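PDB 4R6H: Melibiose/raffinose/stachyose-binding protein MelE from Bacillus subtilis subsp. subtilis str. 168, which binds melibiose, raffinose and stachyose as the solute-binding component of the MelEDC-MsmX ABC transporter, which imports these sugars. Local coordinates for residues P120-I125 with A135-Q140; K168-I173 with K236-E241; F201-L206 with I302-E307; F329-A334 with S347-V352. All coordinates share one frame; numbering follows the deposited sequence.

Contact 1 (P120-I125 with A135-Q140); sequences PNLNSI and AYPINQ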
loop_
_atom_site.group_PDB
_atom_site.type_symbol
_atom_site.label_atom_id
_atom_site.label_comp_id
_atom_site.label_asym_id
_atom_site.label_seq_id
_atom_site.Cartn_x
_atom_site.Cartn_y
_atom_site.Cartn_z
ATOM N N PRO A 120 2.777 1.873 -17.063
ATOM C CA PRO A 120 2.340 3.280 -17.088
ATOM C C PRO A 120 1.489 3.755 -15.891
ATOM O O PRO A 120 1.400 4.935 -15.672
ATOM C CB PRO A 120 1.522 3.394 -18.395
ATOM C CG PRO A 120 1.252 2.004 -18.840
ATOM C CD PRO A 120 2.200 1.063 -18.150
ATOM N N ASN A 121 0.891 2.839 -15.137
ATOM C CA ASN A 121 0.220 3.218 -13.894
ATOM C C ASN A 121 1.170 3.774 -12.830
ATOM O O ASN A 121 0.727 4.426 -11.875
ATOM C CB ASN A 121 -0.553 2.039 -13.323
ATOM C CG ASN A 121 -1.887 1.836 -13.999
ATOM O OD1 ASN A 121 -2.521 2.789 -14.488
ATOM N ND2 ASN A 121 -2.314 0.610 -14.033
ATOM N N LEU A 122 2.472 3.586 -13.039
ATOM C CA LEU A 122 3.502 4.067 -12.151
ATOM C C LEU A 122 4.207 5.340 -12.643
ATOM O O LEU A 122 5.061 5.859 -11.926
ATOM C CB LEU A 122 4.543 2.950 -11.913
ATOM C CG LEU A 122 4.048 1.680 -11.210
ATOM C CD1 LEU A 122 5.138 0.644 -11.034
ATOM C CD2 LEU A 122 3.443 2.085 -9.867
ATOM N N ASN A 123 3.833 5.858 -13.812
ATOM C CA ASN A 123 4.498 7.089 -14.314
ATOM C C ASN A 123 4.453 8.310 -13.410
ATOM O O ASN A 123 5.458 8.969 -13.220
ATOM C CB ASN A 123 3.918 7.492 -15.652
ATOM C CG ASN A 123 4.316 6.569 -16.763
ATOM O OD1 ASN A 123 5.205 5.724 -16.616
ATOM N ND2 ASN A 123 3.667 6.731 -17.919
ATOM N N SER A 124 3.292 8.626 -12.849
ATOM C CA SER A 124 3.157 9.787 -11.976
ATOM C C SER A 124 3.839 9.616 -10.653
ATOM O O SER A 124 4.055 10.589 -9.946
ATOM C CB SER A 124 1.675 10.082 -11.685
ATOM O OG SER A 124 1.045 10.529 -12.855
ATOM N N ILE A 125 4.112 8.364 -10.268
ATOM C CA ILE A 125 4.636 8.090 -8.955
ATOM C C ILE A 125 6.148 8.016 -8.980
ATOM O O ILE A 125 6.809 8.568 -8.081
ATOM C CB ILE A 125 3.994 6.791 -8.389
ATOM C CG1 ILE A 125 2.470 7.016 -8.256
ATOM C CG2 ILE A 125 4.564 6.441 -7.024
ATOM C CD1 ILE A 125 1.608 5.767 -8.323
ATOM N N ALA A 135 13.431 5.661 -9.171
ATOM C CA ALA A 135 13.701 4.331 -8.569
ATOM C C ALA A 135 13.118 3.252 -9.456
ATOM O O ALA A 135 12.246 3.518 -10.281
ATOM C CB ALA A 135 13.066 4.236 -7.214
ATOM N N TYR A 136 13.609 2.037 -9.257
ATOM C CA TYR A 136 13.143 0.844 -9.959
ATOM C C TYR A 136 12.110 0.156 -9.096
ATOM O O TYR A 136 12.393 -0.197 -7.936
ATOM C CB TYR A 136 14.330 -0.110 -10.237
ATOM C CG TYR A 136 13.872 -1.488 -10.646
ATOM C CD1 TYR A 136 13.261 -1.715 -11.869
ATOM C CD2 TYR A 136 13.965 -2.543 -9.751
ATOM C CE1 TYR A 136 12.798 -2.971 -12.198
ATOM C CE2 TYR A 136 13.523 -3.805 -10.071
ATOM C CZ TYR A 136 12.926 -4.004 -11.308
ATOM O OH TYR A 136 12.474 -5.275 -11.633
ATOM N N PRO A 137 10.899 -0.045 -9.633
ATOM C CA PRO A 137 9.853 -0.731 -8.882
ATOM C C PRO A 137 9.951 -2.247 -8.944
ATOM O O PRO A 137 9.725 -2.851 -9.991
ATOM C CB PRO A 137 8.567 -0.231 -9.549
ATOM C CG PRO A 137 8.991 -0.038 -10.982
ATOM C CD PRO A 137 10.428 0.426 -10.951
ATOM N N ILE A 138 10.303 -2.869 -7.843
ATOM C CA ILE A 138 10.363 -4.315 -7.794
ATOM C C ILE A 138 8.945 -4.882 -8.042
ATOM O O ILE A 138 8.745 -5.909 -8.679
ATOM C CB ILE A 138 10.904 -4.764 -6.438
ATOM C CG1 ILE A 138 12.388 -4.450 -6.344
ATOM C CG2 ILE A 138 10.562 -6.225 -6.127
ATOM C CD1 ILE A 138 12.956 -4.591 -4.953
ATOM N N ASN A 139 7.958 -4.180 -7.528
ATOM C CA ASN A 139 6.575 -4.624 -7.588
ATOM C C ASN A 139 5.688 -3.404 -7.527
ATOM O O ASN A 139 6.174 -2.266 -7.660
ATOM C CB ASN A 139 6.230 -5.628 -6.484
ATOM C CG ASN A 139 6.424 -5.084 -5.107
ATOM O OD1 ASN A 139 6.788 -3.919 -4.917
ATOM N ND2 ASN A 139 6.118 -5.907 -4.099
ATOM N N GLN A 140 4.393 -3.606 -7.331
ATOM C CA GLN A 140 3.494 -2.493 -7.141
ATOM C C GLN A 140 2.304 -2.921 -6.316
ATOM O O GLN A 140 1.884 -4.062 -6.402
ATOM C CB GLN A 140 2.999 -1.975 -8.480
ATOM C CG GLN A 140 2.404 -3.029 -9.378
ATOM C CD GLN A 140 1.854 -2.440 -10.667
ATOM O OE1 GLN A 140 0.916 -1.601 -10.626
ATOM N NE2 GLN A 140 2.417 -2.850 -11.788
HETATM O O HOH W 1 -0.848 -1.591 -12.732
#
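With CG of Leu122 beside the backbone N (chi1 -63°) and CD1 extended anti to CA (chi2 179°), the side chain of Leu122 is carried straight out to Pro137. CD1 does the touching: it lies 3.8 Å from CB of Pro137 and nearly as close to CG, so one methyl group rests on that part of the pyrrolidine ring while the two side chains slant across each other. The same CD1 is 4.2 Å from CB of Gln140, so this one methyl touches both Pro137 and Gln140. The pair is buried and purely apolar. A polar link lies beside it. Water 1 accepts from Asn121 ND2 (2.9 Å) and donates to Gln140 OE1 (2.7 Å), joining two amides whose side chains do not meet directly. The other end of the Gln140 amide is held by two acceptors, NE2 bonding to Asp119 and to the backbone O of Ser347; with the water on OE1, these bonds should fix the rotation of the amide. Residues 120-122 form a 3-10 turn, with Asn123 N bonded to Pro120 O at 3.2 Å, and this turn leads into helix 123-126. On the other side, Pro137 belongs to strand 136-137, an outermost strand of a small antiparallel sheet whose middle strand is 310-313. The contact thus sets the 3-10 turn ahead of helix 123-126 against the segment leading from this sheet into strand 141-148, while Tyr136 packs against helices 320-331 and 333-343.

Contact 2 (K168-I173 with K236-E241); sequences KALRTI and KQMQKE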
loop_
_atom_site.group_PDB
_atom_site.type_symbol
_atom_site.label_atom_id
_atom_site.label_comp_id
_atom_site.label_asym_id
_atom_site.label_seq_id
_atom_site.Cartn_x
_atom_site.Cartn_y
_atom_site.Cartn_z
ATOM N N LYS A 168 -24.958 -0.330 0.853
ATOM C CA LYS A 168 -26.182 -1.077 0.535
ATOM C C LYS A 168 -25.915 -2.594 0.526
ATOM O O LYS A 168 -26.665 -3.385 1.134
ATOM C CB LYS A 168 -26.748 -0.622 -0.788
ATOM C CG LYS A 168 -28.096 -1.243 -1.148
ATOM C CD LYS A 168 -28.661 -0.467 -2.339
ATOM C CE LYS A 168 -29.744 -1.220 -3.072
ATOM N NZ LYS A 168 -30.152 -0.406 -4.252
ATOM N N ALA A 169 -24.787 -3.000 -0.058
ATOM C CA ALA A 169 -24.419 -4.420 0.002
ATOM C C ALA A 169 -24.254 -4.929 1.424
ATOM O O ALA A 169 -24.639 -6.036 1.754
ATOM C CB ALA A 169 -23.136 -4.675 -0.790
ATOM N N LEU A 170 -23.596 -4.134 2.284
ATOM C CA LEU A 170 -23.422 -4.512 3.679
ATOM C C LEU A 170 -24.761 -4.714 4.356
ATOM O O LEU A 170 -24.954 -5.651 5.091
ATOM C CB LEU A 170 -22.583 -3.435 4.432
ATOM C CG LEU A 170 -21.174 -3.206 3.878
ATOM C CD1 LEU A 170 -20.472 -2.240 4.804
ATOM C CD2 LEU A 170 -20.384 -4.512 3.739
ATOM N N ARG A 171 -25.683 -3.773 4.106
ATOM C CA ARG A 171 -27.043 -3.890 4.662
ATOM C C ARG A 171 -27.721 -5.162 4.170
ATOM O O ARG A 171 -28.366 -5.878 4.949
ATOM C CB ARG A 171 -27.873 -2.653 4.303
ATOM C CG ARG A 171 -27.458 -1.431 5.102
ATOM C CD ARG A 171 -28.602 -0.431 5.300
ATOM N NE ARG A 171 -29.297 -0.238 4.049
ATOM C CZ ARG A 171 -28.890 0.577 3.081
ATOM N NH1 ARG A 171 -29.592 0.636 1.971
ATOM N NH2 ARG A 171 -27.824 1.370 3.232
ATOM N N THR A 172 -27.527 -5.478 2.896
ATOM C CA THR A 172 -28.108 -6.720 2.339
ATOM C C THR A 172 -27.575 -7.961 3.023
ATOM O O THR A 172 -28.299 -8.902 3.369
ATOM C CB THR A 172 -27.825 -6.822 0.828
ATOM O OG1 THR A 172 -28.486 -5.746 0.161
ATOM C CG2 THR A 172 -28.290 -8.187 0.271
ATOM N N ILE A 173 -26.264 -8.002 3.218
ATOM C CA ILE A 173 -25.655 -9.139 3.877
ATOM C C ILE A 173 -26.176 -9.290 5.306
ATOM O O ILE A 173 -26.466 -10.410 5.766
ATOM C CB ILE A 173 -24.099 -8.977 3.828
ATOM C CG1 ILE A 173 -23.598 -9.130 2.392
ATOM C CG2 ILE A 173 -23.385 -9.954 4.719
ATOM C CD1 ILE A 173 -22.319 -8.356 2.090
ATOM N N LYS A 236 -19.068 5.437 11.586
ATOM C CA LYS A 236 -20.017 5.428 12.675
ATOM C C LYS A 236 -21.355 4.820 12.251
ATOM O O LYS A 236 -21.906 4.052 13.038
ATOM C CB LYS A 236 -20.203 6.844 13.241
ATOM C CG LYS A 236 -21.034 6.838 14.544
ATOM C CD LYS A 236 -20.221 6.193 15.665
ATOM C CE LYS A 236 -20.965 6.224 16.987
ATOM N NZ LYS A 236 -20.120 5.642 18.055
ATOM N N GLN A 237 -21.804 5.132 11.038
ATOM C CA GLN A 237 -22.977 4.440 10.453
ATOM C C GLN A 237 -22.798 2.939 10.416
ATOM O O GLN A 237 -23.648 2.150 10.859
ATOM C CB GLN A 237 -23.236 4.938 9.059
ATOM C CG GLN A 237 -23.740 6.338 9.012
ATOM C CD GLN A 237 -23.756 6.873 7.606
ATOM O OE1 GLN A 237 -23.918 6.112 6.614
ATOM N NE2 GLN A 237 -23.592 8.183 7.490
ATOM N N MET A 238 -21.636 2.506 9.952
ATOM C CA MET A 238 -21.390 1.070 9.878
ATOM C C MET A 238 -21.407 0.451 11.256
ATOM O O MET A 238 -21.936 -0.620 11.454
ATOM C CB MET A 238 -20.028 0.809 9.199
ATOM C CG MET A 238 -20.012 1.268 7.765
ATOM S SD MET A 238 -18.331 1.171 7.050
ATOM C CE MET A 238 -18.682 1.418 5.321
ATOM N N GLN A 239 -20.788 1.101 12.237
ATOM C CA GLN A 239 -20.831 0.578 13.588
ATOM C C GLN A 239 -22.271 0.510 14.116
ATOM O O GLN A 239 -22.756 -0.520 14.581
ATOM C CB GLN A 239 -19.978 1.453 14.494
ATOM C CG GLN A 239 -19.903 0.965 15.920
ATOM C CD GLN A 239 -19.505 2.064 16.887
ATOM O OE1 GLN A 239 -20.102 3.140 16.885
ATOM N NE2 GLN A 239 -18.519 1.793 17.724
ATOM N N LYS A 240 -22.965 1.622 14.063
ATOM C CA LYS A 240 -24.301 1.667 14.668
ATOM C C LYS A 240 -25.265 0.669 14.038
ATOM O O LYS A 240 -26.092 0.062 14.751
ATOM C CB LYS A 240 -24.883 3.058 14.580
ATOM C CG LYS A 240 -25.975 3.288 15.627
ATOM C CD LYS A 240 -26.493 4.705 15.606
ATOM C CE LYS A 240 -27.698 4.881 16.534
ATOM N NZ LYS A 240 -28.553 6.039 16.099
ATOM N N GLU A 241 -25.144 0.506 12.716
ATOM C CA GLU A 241 -26.033 -0.353 11.928
ATOM C C GLU A 241 -25.601 -1.803 11.878
ATOM O O GLU A 241 -26.212 -2.602 11.154
ATOM C CB GLU A 241 -26.134 0.189 10.546
ATOM C CG GLU A 241 -26.738 1.592 10.518
ATOM C CD GLU A 241 -26.667 2.261 9.185
ATOM O OE1 GLU A 241 -26.692 1.544 8.158
ATOM O OE2 GLU A 241 -26.565 3.509 9.108
#
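Leu170 and Met238 form the close-packed part of this contact, CD1 of the leucine meeting CE of the methionine at 4.1 Å. The backbone of Met238 does not aim its side chain at the other helix; the extended chain beyond CG (chi2 172°) carries the terminal methyl there, and it crosses the leucine at a slant. Phe184 lies against both side chains, Phe267 against Leu170, and Phe166 against Met238. Helices 163-177 and 229-240 here share an apolar core with strands 182-185 and 265-269, neighbouring parallel strands of the mixed sheet in this alpha/beta lobe. Toward the solvent side the contact is looser. CD of Arg171 comes within 4.0 Å of Glu241 OE1, but the charged atoms stay apart: Arg171 NH2 to Glu241 OE1 is 5.1 Å, too far for a salt bridge, so any attraction is probably long-range. The guanidinium and carboxylate planes are turned 52° against each other. A bend at chi3 (-45°) folds the arginine back until one guanidinium face lies over CA of Lys168, which is offset toward the rim of that group. Glu241 is the first residue after helix 229-240 to leave helical backbone angles, and its backbone O accepts from Lys174 NZ, a polar tie back to helix 163-177.

Contact 3 (F201-L206 with I302-E307); sequences FATPLL and IWIGGE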
loop_
_atom_site.group_PDB
_atom_site.type_symbol
_atom_site.label_atom_id
_atom_site.label_comp_id
_atom_site.label_asym_id
_atom_site.label_seq_id
_atom_site.Cartn_x
_atom_site.Cartn_y
_atom_site.Cartn_z
ATOM N N PHE A 201 -9.877 5.478 1.603
ATOM C CA PHE A 201 -11.077 6.202 1.144
ATOM C C PHE A 201 -10.855 7.712 1.034
ATOM O O PHE A 201 -11.621 8.407 0.374
ATOM C CB PHE A 201 -12.315 5.838 1.951
ATOM C CG PHE A 201 -12.927 4.519 1.572
ATOM C CD1 PHE A 201 -13.608 4.355 0.354
ATOM C CD2 PHE A 201 -12.847 3.443 2.425
ATOM C CE1 PHE A 201 -14.183 3.136 0.043
ATOM C CE2 PHE A 201 -13.451 2.230 2.133
ATOM C CZ PHE A 201 -14.112 2.075 0.905
ATOM N N ALA A 202 -9.809 8.233 1.661
ATOM C CA ALA A 202 -9.471 9.651 1.484
ATOM C C ALA A 202 -9.169 9.993 0.032
ATOM O O ALA A 202 -9.428 11.097 -0.427
ATOM C CB ALA A 202 -8.258 10.013 2.330
ATOM N N THR A 203 -8.635 9.037 -0.733
ATOM C CA THR A 203 -8.355 9.252 -2.158
ATOM C C THR A 203 -9.611 9.519 -3.022
ATOM O O THR A 203 -9.680 10.605 -3.642
ATOM C CB THR A 203 -7.428 8.128 -2.697
ATOM O OG1 THR A 203 -6.102 8.280 -2.132
ATOM C CG2 THR A 203 -7.294 8.135 -4.198
ATOM N N PRO A 204 -10.616 8.621 -3.015
ATOM C CA PRO A 204 -11.839 8.980 -3.775
ATOM C C PRO A 204 -12.519 10.200 -3.178
ATOM O O PRO A 204 -13.162 10.968 -3.923
ATOM C CB PRO A 204 -12.719 7.745 -3.639
ATOM C CG PRO A 204 -12.136 6.895 -2.554
ATOM C CD PRO A 204 -10.662 7.222 -2.536
ATOM N N LEU A 205 -12.384 10.448 -1.880
ATOM C CA LEU A 205 -13.091 11.602 -1.288
ATOM C C LEU A 205 -12.470 12.912 -1.728
ATOM O O LEU A 205 -13.203 13.835 -2.097
ATOM C CB LEU A 205 -13.092 11.531 0.219
ATOM C CG LEU A 205 -13.772 12.690 0.984
ATOM C CD1 LEU A 205 -15.245 12.649 0.735
ATOM C CD2 LEU A 205 -13.458 12.555 2.444
ATOM N N LEU A 206 -11.147 12.982 -1.748
ATOM C CA LEU A 206 -10.443 14.253 -1.786
ATOM C C LEU A 206 -9.507 14.463 -2.974
ATOM O O LEU A 206 -9.035 15.572 -3.165
ATOM C CB LEU A 206 -9.650 14.494 -0.477
ATOM C CG LEU A 206 -10.416 14.399 0.831
ATOM C CD1 LEU A 206 -9.507 14.386 2.033
ATOM C CD2 LEU A 206 -11.394 15.563 0.930
ATOM N N ILE A 302 -10.921 3.063 -7.877
ATOM C CA ILE A 302 -9.496 3.345 -7.960
ATOM C C ILE A 302 -8.721 2.275 -7.190
ATOM O O ILE A 302 -9.136 1.843 -6.108
ATOM C CB ILE A 302 -9.229 4.802 -7.407
ATOM C CG1 ILE A 302 -7.841 5.310 -7.704
ATOM C CG2 ILE A 302 -9.527 4.908 -5.918
ATOM C CD1 ILE A 302 -7.599 5.603 -9.141
ATOM N N TRP A 303 -7.577 1.842 -7.757
ATOM C CA TRP A 303 -6.605 1.067 -6.973
ATOM C C TRP A 303 -5.672 1.997 -6.194
ATOM O O TRP A 303 -5.179 2.979 -6.745
ATOM C CB TRP A 303 -5.742 0.195 -7.875
ATOM C CG TRP A 303 -6.414 -0.972 -8.560
ATOM C CD1 TRP A 303 -6.494 -1.180 -9.892
ATOM C CD2 TRP A 303 -7.026 -2.105 -7.947
ATOM N NE1 TRP A 303 -7.142 -2.327 -10.164
ATOM C CE2 TRP A 303 -7.481 -2.940 -8.983
ATOM C CE3 TRP A 303 -7.264 -2.484 -6.620
ATOM C CZ2 TRP A 303 -8.157 -4.123 -8.743
ATOM C CZ3 TRP A 303 -7.899 -3.673 -6.367
ATOM C CH2 TRP A 303 -8.367 -4.477 -7.411
ATOM N N ILE A 304 -5.403 1.665 -4.943
ATOM C CA ILE A 304 -4.533 2.480 -4.086
ATOM C C ILE A 304 -3.226 1.798 -3.865
ATOM O O ILE A 304 -3.174 0.599 -3.514
ATOM C CB ILE A 304 -5.166 2.749 -2.710
ATOM C CG1 ILE A 304 -6.559 3.428 -2.825
ATOM C CG2 ILE A 304 -4.243 3.553 -1.836
ATOM C CD1 ILE A 304 -6.545 4.703 -3.597
ATOM N N GLY A 305 -2.149 2.541 -3.998
ATOM C CA GLY A 305 -0.828 1.965 -3.689
ATOM C C GLY A 305 0.265 2.574 -4.514
ATOM O O GLY A 305 0.776 3.671 -4.196
ATOM N N GLY A 306 0.592 1.886 -5.584
ATOM C CA GLY A 306 1.668 2.320 -6.476
ATOM C C GLY A 306 2.978 1.749 -6.033
ATOM O O GLY A 306 3.154 0.549 -6.104
ATOM N N GLU A 307 3.918 2.584 -5.577
ATOM C CA GLU A 307 5.162 2.069 -4.999
ATOM C C GLU A 307 4.894 1.130 -3.883
ATOM O O GLU A 307 4.116 1.450 -2.981
ATOM C CB GLU A 307 5.949 3.180 -4.314
ATOM C CG GLU A 307 6.860 3.976 -5.169
ATOM C CD GLU A 307 7.741 4.883 -4.336
ATOM O OE1 GLU A 307 7.509 6.107 -4.340
ATOM O OE2 GLU A 307 8.631 4.379 -3.634
#
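Thr203 and Ile304 meet tip to tip, where a helix packs on one face of a strand in the mixed sheet of an alpha/beta lobe. CD1 of Ile304 reaches CG2 of Thr203 at 3.6 Å and is just as near to CB, while OG1 of Thr203 is slightly farther off. This approach depends on the isoleucine bending at both torsions (chi1 -56°, chi2 -56°), which turns its CD1 toward the helix. Ile302, two residues back on the same face, adds a looser contact: its CG2 lies 4.3 Å from Thr203 CG2 and equally far from Pro204 CD. The patch is buried, and its closest contacts are between carbon atoms. Pro204 also shapes the helix, since its N has no hydrogen to give to the turn before, and helix 192-206 is kinked there; the bonding resumes with Leu205 N to Phe201 O at 3.1 Å. In the next shell, Glu371 of the parallel neighbour strand 370-372 lies against Thr203, Ile302 and Ile304, and Phe374 at the start of the following helix packs on Thr203. Strand 303-306 also pairs antiparallel with strand 141-148. Trp303 points its CB to the opposite face, where its ring makes a cation-pi contact with Lys142 and an edge-to-face one with Tyr362. Gly305 and Gly306 then take backbone angles with positive phi that suit glycine, turning the chain toward Glu307. There the carboxylate is gripped by three bonds: OE1 to Gly98 N, and OE2 to both Gly96 N and Thr94 OG1.

Contact 4 (F329-A334 with S347-V352); sequences FMARPA and SGLTNV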
loop_
_atom_site.group_PDB
_atom_site.type_symbol
_atom_site.label_atom_id
_atom_site.label_comp_id
_atom_site.label_asym_id
_atom_site.label_seq_id
_atom_site.Cartn_x
_atom_site.Cartn_y
_atom_site.Cartn_z
ATOM N N PHE A 329 20.078 -6.287 -13.294
ATOM C CA PHE A 329 19.985 -7.697 -13.028
ATOM C C PHE A 329 18.578 -8.016 -12.486
ATOM O O PHE A 329 17.950 -8.979 -12.911
ATOM C CB PHE A 329 21.086 -8.125 -12.043
ATOM C CG PHE A 329 20.982 -9.538 -11.594
ATOM C CD1 PHE A 329 20.248 -9.847 -10.473
ATOM C CD2 PHE A 329 21.664 -10.565 -12.245
ATOM C CE1 PHE A 329 20.109 -11.161 -10.035
ATOM C CE2 PHE A 329 21.556 -11.874 -11.806
ATOM C CZ PHE A 329 20.790 -12.166 -10.681
ATOM N N MET A 330 18.133 -7.270 -11.487
ATOM C CA MET A 330 16.806 -7.493 -10.898
ATOM C C MET A 330 15.657 -7.333 -11.914
ATOM O O MET A 330 14.618 -8.014 -11.799
ATOM C CB MET A 330 16.602 -6.545 -9.715
ATOM C CG MET A 330 17.440 -6.905 -8.501
ATOM S SD MET A 330 17.119 -8.481 -7.720
ATOM C CE MET A 330 15.487 -8.213 -7.013
ATOM N N ALA A 331 15.878 -6.480 -12.918
ATOM C CA ALA A 331 14.881 -6.169 -13.949
ATOM C C ALA A 331 14.800 -7.215 -15.054
ATOM O O ALA A 331 13.859 -7.183 -15.859
ATOM C CB ALA A 331 15.157 -4.804 -14.563
ATOM N N ARG A 332 15.764 -8.109 -15.136
ATOM C CA ARG A 332 15.673 -9.217 -16.123
ATOM C C ARG A 332 14.348 -9.966 -15.850
ATOM O O ARG A 332 14.038 -10.261 -14.703
ATOM C CB ARG A 332 16.846 -10.164 -15.976
ATOM C CG ARG A 332 18.176 -9.539 -16.315
ATOM C CD ARG A 332 19.247 -10.605 -16.146
ATOM N NE ARG A 332 20.562 -10.020 -16.330
ATOM C CZ ARG A 332 21.705 -10.601 -15.994
ATOM N NH1 ARG A 332 21.730 -11.809 -15.489
ATOM N NH2 ARG A 332 22.855 -9.965 -16.249
ATOM N N PRO A 333 13.594 -10.317 -16.895
ATOM C CA PRO A 333 12.255 -10.861 -16.639
ATOM C C PRO A 333 12.172 -12.073 -15.700
ATOM O O PRO A 333 11.295 -12.121 -14.848
ATOM C CB PRO A 333 11.762 -11.252 -18.038
ATOM C CG PRO A 333 12.519 -10.358 -18.965
ATOM C CD PRO A 333 13.852 -10.070 -18.319
ATOM N N ALA A 334 13.065 -13.045 -15.798
ATOM C CA ALA A 334 12.976 -14.184 -14.911
ATOM C C ALA A 334 13.188 -13.776 -13.482
ATOM O O ALA A 334 12.501 -14.268 -12.581
ATOM C CB ALA A 334 13.969 -15.280 -15.271
ATOM N N SER A 347 4.717 -7.340 -10.768
ATOM C CA SER A 347 5.957 -6.616 -11.092
ATOM C C SER A 347 5.644 -5.218 -11.519
ATOM O O SER A 347 4.553 -4.909 -11.936
ATOM C CB SER A 347 6.688 -7.356 -12.212
ATOM O OG SER A 347 7.678 -6.570 -12.854
ATOM N N GLY A 348 6.654 -4.352 -11.423
ATOM C CA GLY A 348 6.560 -2.999 -11.940
ATOM C C GLY A 348 6.750 -2.869 -13.441
ATOM O O GLY A 348 6.585 -1.762 -13.936
ATOM N N LEU A 349 7.009 -3.978 -14.152
ATOM C CA LEU A 349 7.329 -3.983 -15.583
ATOM C C LEU A 349 6.250 -4.672 -16.367
ATOM O O LEU A 349 5.713 -5.689 -15.927
ATOM C CB LEU A 349 8.651 -4.673 -15.843
ATOM C CG LEU A 349 9.853 -4.161 -15.056
ATOM C CD1 LEU A 349 11.036 -5.082 -15.261
ATOM C CD2 LEU A 349 10.170 -2.719 -15.414
ATOM N N THR A 350 5.958 -4.138 -17.551
ATOM C CA THR A 350 4.862 -4.657 -18.370
ATOM C C THR A 350 5.233 -5.969 -19.052
ATOM O O THR A 350 4.332 -6.711 -19.482
ATOM C CB THR A 350 4.488 -3.634 -19.447
ATOM O OG1 THR A 350 5.645 -3.358 -20.247
ATOM C CG2 THR A 350 3.967 -2.388 -18.826
ATOM N N ASN A 351 6.518 -6.284 -19.167
ATOM C CA ASN A 351 6.970 -7.487 -19.877
ATOM C C ASN A 351 7.091 -8.675 -18.927
ATOM O O ASN A 351 7.694 -9.676 -19.282
ATOM C CB ASN A 351 8.323 -7.255 -20.586
ATOM C CG ASN A 351 9.458 -6.881 -19.626
ATOM O OD1 ASN A 351 9.232 -6.157 -18.663
ATOM N ND2 ASN A 351 10.679 -7.319 -19.911
ATOM N N VAL A 352 6.564 -8.521 -17.711
ATOM C CA VAL A 352 6.681 -9.542 -16.677
ATOM C C VAL A 352 5.311 -9.839 -16.138
ATOM O O VAL A 352 4.604 -8.953 -15.647
ATOM C CB VAL A 352 7.526 -9.051 -15.495
ATOM C CG1 VAL A 352 7.616 -10.135 -14.427
ATOM C CG2 VAL A 352 8.893 -8.623 -15.984
HETATM O O HOH W 2 13.137 -6.421 -18.172
#
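Pro333 and Val352, their CA atoms 5.7 Å apart, mark where the junction of helices 320-331 and 333-343 meets a type I turn running from Leu349 to Val352. The turn's own backbone bond is weak. CD1 of Leu349 lies 3.6 Å from the backbone O of Ala331 and 4.2 Å from its CB, putting the methyl against the C-terminal end of helix 320-331. Val352 uses CG2, 4.1 Å from Pro333 CA. Between two helices of the chain, Arg332 is the N-cap residue and Pro333 opens helix 333-343; the loop that follows this helix folds back to cover its start. An ST turn leads into the type I turn, Ser347 OG accepting from Leu349 N (3.0 Å, 158°), which helps to set the leucine's backbone. Asn351 holds CG between its backbone N and carbonyl carbon (chi1 60°), which brings ND2 to 3.7 Å from Pro333 CG, the two side chains crossing at about a right angle. The same ND2 gives a hydrogen to water 2 at 3.1 Å; a bond from that water to Ala331 O is too short to be trusted and remains doubtful. Arg332, facing away, forms a salt bridge with Glu60, CD2 of Phe329 lying over one face of its guanidinium, toward the rim of that group.

In the fold
Along the chain contact 1 closes first, contacts 2 and 3 interleave their segments, and contact 4 comes last. Contacts 1 and 4 are neighbours, centres 12 Å apart, and touch where Tyr136 OH reaches Ala331 CA at 3.5 Å. Contact 2 lies on the opposite side of the chain's centre, its own centre 36 Å from that of contact 1. Contact 3 stands between, 15 Å from contact 1 and 22 Å from contact 2, centre to centre; Gly306 CA lies 3.8 Å from Leu122 CD2. Segment 135-140 runs on into strand 141-148, which pairs antiparallel with strand 303-306, joining contacts 1 and 3 through the mixed sheet, probably near where the two lobes connect, as in other solute-binding proteins.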